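Local coordinates for protein N-isopropylammelide isopropylaminohydrolase (Burkholderia multivorans ATCC 17616, PDB 6NBO) that belongs to the amidohydrolase family, whose members carry a TIM barrel, and holds two zinc ions in its metal sites, at residues 27-32 against 365-370; 187-192 against 217-222; 248-253 against 277-282. All coordinates share one frame; numbering follows the deposited sequence.

Contact 1: residues 27-32 against 365-370; sequences ILIEGD and ADVVLV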
loop_
_atom_site.group_PDB
_atom_site.type_symbol
_atom_site.label_atom_id
_atom_site.label_comp_id
_atom_site.label_asym_id
_atom_site.label_seq_id
_atom_site.Cartn_x
_atom_site.Cartn_y
_atom_site.Cartn_z
ATOM N N ILE A 27 -18.073 17.128 -10.078
ATOM C CA ILE A 27 -16.727 17.363 -9.567
ATOM C C ILE A 27 -15.998 18.206 -10.596
ATOM O O ILE A 27 -15.758 17.745 -11.717
ATOM C CB ILE A 27 -15.960 16.052 -9.306
ATOM C CG1 ILE A 27 -16.698 15.182 -8.292
ATOM C CG2 ILE A 27 -14.534 16.356 -8.805
ATOM C CD1 ILE A 27 -16.069 13.768 -8.112
ATOM N N LEU A 28 -15.649 19.435 -10.220
ATOM C CA LEU A 28 -14.865 20.312 -11.074
ATOM C C LEU A 28 -13.392 20.177 -10.708
ATOM O O LEU A 28 -13.016 20.342 -9.543
ATOM C CB LEU A 28 -15.303 21.771 -10.925
ATOM C CG LEU A 28 -14.503 22.777 -11.759
ATOM C CD1 LEU A 28 -14.668 22.509 -13.258
ATOM C CD2 LEU A 28 -14.887 24.226 -11.426
ATOM N N ILE A 29 -12.564 19.911 -11.710
ATOM C CA ILE A 29 -11.129 19.731 -11.532
ATOM C C ILE A 29 -10.427 20.853 -12.268
ATOM O O ILE A 29 -10.789 21.173 -13.408
ATOM C CB ILE A 29 -10.675 18.356 -12.066
ATOM C CG1 ILE A 29 -11.198 17.251 -11.153
ATOM C CG2 ILE A 29 -9.158 18.306 -12.230
ATOM C CD1 ILE A 29 -11.270 15.898 -11.846
ATOM N N GLU A 30 -9.440 21.474 -11.621
ATOM C CA GLU A 30 -8.578 22.414 -12.320
ATOM C C GLU A 30 -7.129 22.136 -11.952
ATOM O O GLU A 30 -6.808 21.956 -10.776
ATOM C CB GLU A 30 -8.959 23.872 -11.995
ATOM C CG GLU A 30 -10.380 24.182 -12.442
ATOM C CD GLU A 30 -10.776 25.620 -12.263
ATOM O OE1 GLU A 30 -10.017 26.379 -11.623
ATOM O OE2 GLU A 30 -11.855 25.997 -12.787
ATOM N N GLY A 31 -6.254 22.117 -12.958
ATOM C CA GLY A 31 -4.881 21.703 -12.695
ATOM C C GLY A 31 -4.882 20.294 -12.122
ATOM O O GLY A 31 -5.607 19.411 -12.590
ATOM N N ASP A 32 -4.107 20.057 -11.064
ATOM C CA ASP A 32 -4.073 18.715 -10.489
ATOM C C ASP A 32 -4.927 18.582 -9.229
ATOM O O ASP A 32 -4.750 17.622 -8.469
ATOM C CB ASP A 32 -2.629 18.283 -10.206
ATOM C CG ASP A 32 -1.959 19.120 -9.138
ATOM O OD1 ASP A 32 -2.498 20.174 -8.768
ATOM O OD2 ASP A 32 -0.881 18.718 -8.659
ATOM N N ALA A 365 -6.590 15.616 -7.655
ATOM C CA ALA A 365 -7.711 15.192 -8.489
ATOM C C ALA A 365 -7.467 13.781 -9.035
ATOM O O ALA A 365 -7.210 13.568 -10.223
ATOM C CB ALA A 365 -7.933 16.197 -9.611
ATOM N N ASP A 366 -7.557 12.805 -8.127
ATOM C CA ASP A 366 -7.582 11.383 -8.470
ATOM C C ASP A 366 -9.021 10.900 -8.335
ATOM O O ASP A 366 -9.584 10.926 -7.237
ATOM C CB ASP A 366 -6.664 10.560 -7.560
ATOM C CG ASP A 366 -5.184 10.946 -7.681
ATOM O OD1 ASP A 366 -4.833 11.788 -8.539
ATOM O OD2 ASP A 366 -4.364 10.399 -6.910
ATOM N N VAL A 367 -9.620 10.479 -9.443
ATOM C CA VAL A 367 -11.033 10.126 -9.464
ATOM C C VAL A 367 -11.198 8.851 -10.278
ATOM O O VAL A 367 -10.664 8.739 -11.386
ATOM C CB VAL A 367 -11.921 11.247 -10.043
ATOM C CG1 VAL A 367 -13.386 10.852 -9.949
ATOM C CG2 VAL A 367 -11.690 12.572 -9.313
ATOM N N VAL A 368 -11.944 7.899 -9.727
ATOM C CA VAL A 368 -12.175 6.596 -10.343
ATOM C C VAL A 368 -13.680 6.403 -10.418
ATOM O O VAL A 368 -14.358 6.437 -9.385
ATOM C CB VAL A 368 -11.503 5.472 -9.533
ATOM C CG1 VAL A 368 -11.755 4.085 -10.160
ATOM C CG2 VAL A 368 -10.015 5.750 -9.398
ATOM N N LEU A 369 -14.215 6.234 -11.632
ATOM C CA LEU A 369 -15.648 6.032 -11.814
ATOM C C LEU A 369 -15.929 4.552 -12.019
ATOM O O LEU A 369 -15.240 3.900 -12.811
ATOM C CB LEU A 369 -16.182 6.820 -13.014
ATOM C CG LEU A 369 -15.972 8.334 -12.997
ATOM C CD1 LEU A 369 -16.777 8.966 -14.135
ATOM C CD2 LEU A 369 -16.359 8.915 -11.641
ATOM N N VAL A 370 -16.949 4.030 -11.322
ATOM C CA VAL A 370 -17.391 2.643 -11.493
ATOM C C VAL A 370 -18.910 2.587 -11.543
ATOM O O VAL A 370 -19.596 3.336 -10.837
ATOM C CB VAL A 370 -16.868 1.710 -10.370
ATOM C CG1 VAL A 370 -15.380 1.546 -10.490
ATOM C CG2 VAL A 370 -17.260 2.223 -8.988
#

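Contact 2: residues 187-192 against 217-222; sequences GLDPCA and LHLHER. With ZN (zinc ion), chain B.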
loop_
_atom_site.group_PDB
_atom_site.type_symbol
_atom_site.label_atom_id
_atom_site.label_comp_id
_atom_site.label_asym_id
_atom_site.label_seq_id
_atom_site.Cartn_x
_atom_site.Cartn_y
_atom_site.Cartn_z
ATOM N N GLY A 187 12.513 -3.700 7.189
ATOM C CA GLY A 187 13.157 -4.664 8.067
ATOM C C GLY A 187 12.169 -5.752 8.408
ATOM O O GLY A 187 11.002 -5.705 8.014
ATOM N N LEU A 188 12.651 -6.753 9.151
ATOM C CA LEU A 188 11.757 -7.860 9.458
ATOM C C LEU A 188 12.210 -8.582 10.718
ATOM O O LEU A 188 13.380 -8.531 11.104
ATOM C CB LEU A 188 11.651 -8.851 8.295
ATOM C CG LEU A 188 12.778 -9.833 7.963
ATOM C CD1 LEU A 188 12.323 -10.780 6.847
ATOM C CD2 LEU A 188 14.056 -9.100 7.553
ATOM N N ASP A 189 11.235 -9.239 11.361
ATOM C CA ASP A 189 11.385 -10.283 12.376
ATOM C C ASP A 189 12.665 -10.170 13.197
ATOM O O ASP A 189 13.622 -10.939 13.002
ATOM C CB ASP A 189 11.285 -11.636 11.691
ATOM C CG ASP A 189 9.991 -11.773 10.896
ATOM O OD1 ASP A 189 9.034 -11.017 11.184
ATOM O OD2 ASP A 189 9.925 -12.625 9.991
ATOM N N PRO A 190 12.687 -9.246 14.160
ATOM C CA PRO A 190 13.912 -9.018 14.942
ATOM C C PRO A 190 14.374 -10.248 15.703
ATOM O O PRO A 190 15.575 -10.392 15.957
ATOM C CB PRO A 190 13.505 -7.882 15.897
ATOM C CG PRO A 190 12.355 -7.194 15.193
ATOM C CD PRO A 190 11.609 -8.309 14.516
ATOM N N CYS A 191 13.461 -11.148 16.070
ATOM C CA CYS A 191 13.856 -12.404 16.703
ATOM C C CYS A 191 14.123 -13.501 15.674
ATOM O O CYS A 191 15.215 -14.072 15.635
ATOM C CB CYS A 191 12.778 -12.880 17.687
ATOM S SG CYS A 191 12.670 -11.940 19.219
ATOM N N ALA A 192 13.123 -13.816 14.852
ATOM C CA ALA A 192 13.186 -15.030 14.037
ATOM C C ALA A 192 14.228 -14.920 12.931
ATOM O O ALA A 192 14.877 -15.913 12.578
ATOM C CB ALA A 192 11.813 -15.331 13.435
ATOM N N LEU A 217 7.935 -2.097 8.924
ATOM C CA LEU A 217 8.617 -3.325 9.314
ATOM C C LEU A 217 7.704 -4.524 9.092
ATOM O O LEU A 217 6.565 -4.524 9.558
ATOM C CB LEU A 217 9.051 -3.241 10.786
ATOM C CG LEU A 217 9.959 -2.050 11.101
ATOM C CD1 LEU A 217 10.194 -1.934 12.593
ATOM C CD2 LEU A 217 11.289 -2.169 10.347
ATOM N N HIS A 218 8.203 -5.533 8.365
ATOM C CA HIS A 218 7.514 -6.815 8.247
ATOM C C HIS A 218 7.611 -7.562 9.574
ATOM O O HIS A 218 8.713 -7.856 10.042
ATOM C CB HIS A 218 8.149 -7.679 7.147
ATOM C CG HIS A 218 7.787 -7.291 5.746
ATOM N ND1 HIS A 218 8.175 -6.097 5.179
ATOM C CD2 HIS A 218 7.118 -7.968 4.776
ATOM C CE1 HIS A 218 7.743 -6.042 3.928
ATOM N NE2 HIS A 218 7.100 -7.167 3.660
ATOM N N LEU A 219 6.476 -7.919 10.169
ATOM C CA LEU A 219 6.489 -8.689 11.409
ATOM C C LEU A 219 5.645 -9.936 11.183
ATOM O O LEU A 219 4.420 -9.895 11.340
ATOM C CB LEU A 219 5.981 -7.864 12.599
ATOM C CG LEU A 219 6.219 -8.577 13.938
ATOM C CD1 LEU A 219 7.716 -8.835 14.161
ATOM C CD2 LEU A 219 5.632 -7.807 15.108
ATOM N N HIS A 220 6.303 -11.034 10.802
ATOM C CA HIS A 220 5.632 -12.318 10.636
ATOM C C HIS A 220 5.619 -13.145 11.909
ATOM O O HIS A 220 4.940 -14.178 11.944
ATOM C CB HIS A 220 6.312 -13.186 9.573
ATOM C CG HIS A 220 6.626 -12.477 8.300
ATOM N ND1 HIS A 220 7.863 -11.926 8.043
ATOM C CD2 HIS A 220 5.873 -12.253 7.197
ATOM C CE1 HIS A 220 7.856 -11.384 6.837
ATOM N NE2 HIS A 220 6.660 -11.566 6.307
ATOM N N GLU A 221 6.383 -12.747 12.922
ATOM C CA GLU A 221 6.593 -13.605 14.078
ATOM C C GLU A 221 5.270 -13.890 14.770
ATOM O O GLU A 221 4.437 -13.001 14.955
ATOM C CB GLU A 221 7.579 -12.957 15.042
ATOM C CG GLU A 221 8.963 -12.763 14.436
ATOM C CD GLU A 221 9.890 -12.001 15.356
ATOM O OE1 GLU A 221 9.417 -11.485 16.394
ATOM O OE2 GLU A 221 11.095 -11.944 15.063
ATOM N N ARG A 222 5.078 -15.146 15.140
ATOM C CA ARG A 222 3.819 -15.592 15.702
ATOM C C ARG A 222 3.847 -15.514 17.220
ATOM O O ARG A 222 4.910 -15.597 17.845
ATOM C CB ARG A 222 3.538 -17.020 15.246
ATOM C CG ARG A 222 3.495 -17.155 13.735
ATOM C CD ARG A 222 2.195 -16.573 13.193
ATOM N NE ARG A 222 1.064 -17.148 13.914
ATOM C CZ ARG A 222 0.523 -18.325 13.622
ATOM N NH1 ARG A 222 0.996 -19.038 12.606
ATOM N NH2 ARG A 222 -0.491 -18.786 14.338
HETATM ZN ZN ZN B . 5.542 -7.877 2.167
HETATM O O HOH W 1 9.758 -3.875 5.369
#

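Contact 3: residues 248-253 against 277-282; sequences ISHAFC and VTTAPA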
loop_
_atom_site.group_PDB
_atom_site.type_symbol
_atom_site.label_atom_id
_atom_site.label_comp_id
_atom_site.label_asym_id
_atom_site.label_seq_id
_atom_site.Cartn_x
_atom_site.Cartn_y
_atom_site.Cartn_z
ATOM N N ILE A 248 3.639 -1.232 10.975
ATOM C CA ILE A 248 3.871 -2.662 11.163
ATOM C C ILE A 248 3.130 -3.403 10.067
ATOM O O ILE A 248 1.898 -3.322 9.984
ATOM C CB ILE A 248 3.386 -3.156 12.536
ATOM C CG1 ILE A 248 3.864 -2.217 13.644
ATOM C CG2 ILE A 248 3.872 -4.604 12.752
ATOM C CD1 ILE A 248 5.365 -2.197 13.814
ATOM N N SER A 249 3.861 -4.150 9.238
ATOM C CA SER A 249 3.221 -4.934 8.188
ATOM C C SER A 249 2.990 -6.367 8.657
ATOM O O SER A 249 3.859 -6.966 9.299
ATOM C CB SER A 249 4.068 -4.934 6.916
ATOM O OG SER A 249 3.968 -3.682 6.234
ATOM N N HIS A 250 1.817 -6.905 8.298
ATOM C CA HIS A 250 1.357 -8.271 8.546
ATOM C C HIS A 250 0.878 -8.422 9.988
ATOM O O HIS A 250 -0.331 -8.527 10.227
ATOM C CB HIS A 250 2.446 -9.281 8.179
ATOM C CG HIS A 250 2.911 -9.149 6.760
ATOM N ND1 HIS A 250 2.034 -8.981 5.707
ATOM C CD2 HIS A 250 4.154 -9.111 6.224
ATOM C CE1 HIS A 250 2.717 -8.869 4.581
ATOM N NE2 HIS A 250 4.006 -8.950 4.864
ATOM N N ALA A 251 1.798 -8.411 10.953
ATOM C CA ALA A 251 1.433 -8.374 12.369
ATOM C C ALA A 251 0.537 -9.548 12.753
ATOM O O ALA A 251 -0.409 -9.393 13.530
ATOM C CB ALA A 251 0.765 -7.046 12.728
ATOM N N PHE A 252 0.849 -10.733 12.207
ATOM C CA PHE A 252 0.054 -11.932 12.464
ATOM C C PHE A 252 -0.120 -12.207 13.955
ATOM O O PHE A 252 -1.145 -12.770 14.361
ATOM C CB PHE A 252 0.700 -13.156 11.807
ATOM C CG PHE A 252 0.946 -13.007 10.337
ATOM C CD1 PHE A 252 0.043 -12.339 9.526
ATOM C CD2 PHE A 252 2.083 -13.546 9.763
ATOM C CE1 PHE A 252 0.276 -12.209 8.164
ATOM C CE2 PHE A 252 2.323 -13.422 8.409
ATOM C CZ PHE A 252 1.418 -12.756 7.605
ATOM N N CYS A 253 0.864 -11.847 14.783
ATOM C CA CYS A 253 0.756 -12.185 16.202
ATOM C C CYS A 253 -0.453 -11.534 16.858
ATOM O O CYS A 253 -0.936 -12.042 17.876
ATOM C CB CYS A 253 2.032 -11.788 16.952
ATOM S SG CYS A 253 2.363 -10.005 17.026
ATOM N N VAL A 277 -0.566 -2.909 8.443
ATOM C CA VAL A 277 -0.872 -3.359 7.091
ATOM C C VAL A 277 -1.386 -4.786 7.173
ATOM O O VAL A 277 -0.736 -5.653 7.773
ATOM C CB VAL A 277 0.358 -3.288 6.174
ATOM C CG1 VAL A 277 0.041 -3.963 4.848
ATOM C CG2 VAL A 277 0.806 -1.855 5.993
ATOM N N THR A 278 -2.539 -5.048 6.569
ATOM C CA THR A 278 -2.993 -6.423 6.418
ATOM C C THR A 278 -3.207 -6.707 4.941
ATOM O O THR A 278 -3.715 -5.861 4.203
ATOM C CB THR A 278 -4.268 -6.718 7.230
ATOM O OG1 THR A 278 -4.560 -8.119 7.148
ATOM C CG2 THR A 278 -5.483 -5.906 6.738
ATOM N N THR A 279 -2.763 -7.880 4.503
ATOM C CA THR A 279 -3.003 -8.336 3.143
ATOM C C THR A 279 -3.999 -9.479 3.127
ATOM O O THR A 279 -4.221 -10.095 2.078
ATOM C CB THR A 279 -1.683 -8.739 2.489
ATOM O OG1 THR A 279 -1.183 -9.928 3.113
ATOM C CG2 THR A 279 -0.663 -7.604 2.652
ATOM N N ALA A 280 -4.588 -9.773 4.287
ATOM C CA ALA A 280 -5.622 -10.787 4.447
ATOM C C ALA A 280 -5.242 -12.166 3.902
ATOM O O ALA A 280 -6.020 -12.780 3.167
ATOM C CB ALA A 280 -6.923 -10.314 3.814
ATOM N N PRO A 281 -4.072 -12.697 4.267
ATOM C CA PRO A 281 -3.763 -14.084 3.893
ATOM C C PRO A 281 -4.792 -15.035 4.489
ATOM O O PRO A 281 -5.214 -14.884 5.636
ATOM C CB PRO A 281 -2.370 -14.312 4.486
ATOM C CG PRO A 281 -2.310 -13.342 5.646
ATOM C CD PRO A 281 -3.042 -12.131 5.153
ATOM N N ALA A 282 -5.215 -16.011 3.690
ATOM C CA ALA A 282 -6.330 -16.864 4.083
ATOM C C ALA A 282 -5.920 -18.030 4.974
ATOM O O ALA A 282 -6.808 -18.733 5.471
ATOM C CB ALA A 282 -7.051 -17.399 2.838
HETATM O O HOH W 2 -0.643 -9.636 5.826
HETATM O O HOH W 3 -2.254 -9.463 8.153
#

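Contact 1: residues 27-32 against 365-370
I29 and A365 pack side by side, with I29 CG2 lying 3.6 Å from A365 CB. They join the two sheets of the small beta domain that accompanies the TIM barrel in many amidohydrolases, here built from segments near both chain ends. Strand 25-30 belongs to a four-stranded sheet with 11-17, 33-38 and 48-51, whereas strand 367-370 pairs with 56-66 and 387-390, so along the strands it is side chains, not backbone bonds, that bridge the gap. The isoleucine spans two partners. Its first torsion turns CG2 anti to the backbone N, beside the carbonyl carbon; both branches lie over A365 CB, and CD1 goes on to V367 CG2, 4.2 Å away. The other methyl of V367, CG1, is met more loosely by I27 CD1, at 4.4 Å. Branched aliphatic residues suit the strands because they fill a buried interface without bringing in polar groups, while alanine at 365 allows the backbone to come close where the two segments converge. A second shell extends this core: A57 touches both I27 and V367, and I34 touches I27 and A365. D366 starts off away from strand 25-30, and its carboxylate is hydrogen-bonded to T121 OG1 and S391 N. At the end of strand 25-30 the chain turns through G31, whose positive phi is easily adopted without a CB, and this delivers the carbonyl of D32 to A365. There A365 N donates to D32 O at 2.8 Å, nearly straight at 166°, with the donor 42° above the carbonyl plane.

Contact 2: residues 187-192 against 217-222
D189 reaches across to H220 with its whole carboxylate, and its side chain can be followed atom by atom. CB lies against the acid of E221, 3.4 Å from E221 OE2. The first torsion sets CG beside the backbone N, anti to the carbonyl carbon (chi1 -55°), on the side of H220. OD1 then accepts the backbone N-H of H220 through its syn lone pair, with H220 N 2.8 Å away. OD2 takes the imidazole: H220 ND1 donates to D189 OD2 at 2.9 Å, and the oxygen sits close to the ring plane. The planes of ring and carboxylate stand 77° apart; with one oxygen on the backbone N-H and the other on the ring, a single short acid holds both. These residues follow the ends of two parallel strands in a beta-alpha-beta unit of the barrel, where strand 184-188 leads through helix 197-211 to strand 215-219. Within the strand pair, H218 N donates to G187 O and D189 N to H218 O. G187 suits its place because L217 CD2 packs close to its CA, where a side chain would be crowded. H218 turns its ring to the metal: H218 NE2 binds zinc at 2.3 Å, with H65, H67 and D304 completing the site, while H218 ND1 donates to water 1 at 2.7 Å. E221, extended beyond CG, is long enough to reach back to the turn after strand 184-188. Its OE2 receives C191 N at 2.7 Å on the syn lone pair and A192 N at 2.8 Å from above the carboxylate plane, and its OE1 is hydrogen-bonded to S229 OG of helix 223-239.

Contact 3: residues 248-253 against 277-282
S249 and V277 sit side by side at the tight part of this contact, a parallel strand pairing in the TIM barrel. The residues before and after the serine bond to the N-H and C=O of V277: V277 N donates to I248 O at 2.9 Å, and H250 N donates to V277 O at the same length with a more bent N-H line, 143°. S249 OG, 3.6 Å from V277 CB, packs against the branched side chain while hydrogen-bonded to D216 OD1 and H65 ND1. Serine suits this spot, being small enough for close packing yet able to hold an acid and a histidine. Valine, branched at CB, covers the hydroxyl-bearing side chain with CB and CG2 together.

Past the strands the segments part, and water replaces direct backbone pairing. H250 has positive phi (78°) in a classic gamma turn closed by a weak bond from A251 N to S249 O. Its ring belongs to the zinc site it shares with D304. Water 2 links H250 ND1, at 2.8 Å, to T279 N, and water 3 joins H250 O to T278 OG1. Direct contact here is sparse: T279 CG2 meets the edge of the H250 ring at CE1, 4.1 Å away. Farther out the F252 ring has H250 CB over one face, toward its rim, and F252 CE1 reaches P281 CG at 3.8 Å. A large flat residue and a rigid proline thus close the more exposed end by apolar touch.

Strand 246-250 lies between 215-219 and 275-278, with I248 packed on L230 and I233 of helix 223-239; strand 299-301 is the next neighbour of 275-278, and beyond the latter A280 rests on helix 318-328.

In the fold
From the N terminus, strand 25-30 of the small beta domain waits for its partner until residues 365-370, so contact 1 closes a loop of 332 intervening residues that contains the barrel strands. Contacts 2 and 3 both fall within that span, one after the other: 187-192 meets 217-222 before 248-253 meets 277-282, each across a much shorter connection. These two do not cross, yet they adjoin, since strands 215-219 and 246-250 are neighbours, joined by probable hydrogen bonds of S249 with L217 and L219. Contact 1 lies across the chain's centre from both others, its centre about 39 Å from that of contact 2 and about 32 Å from that of contact 3.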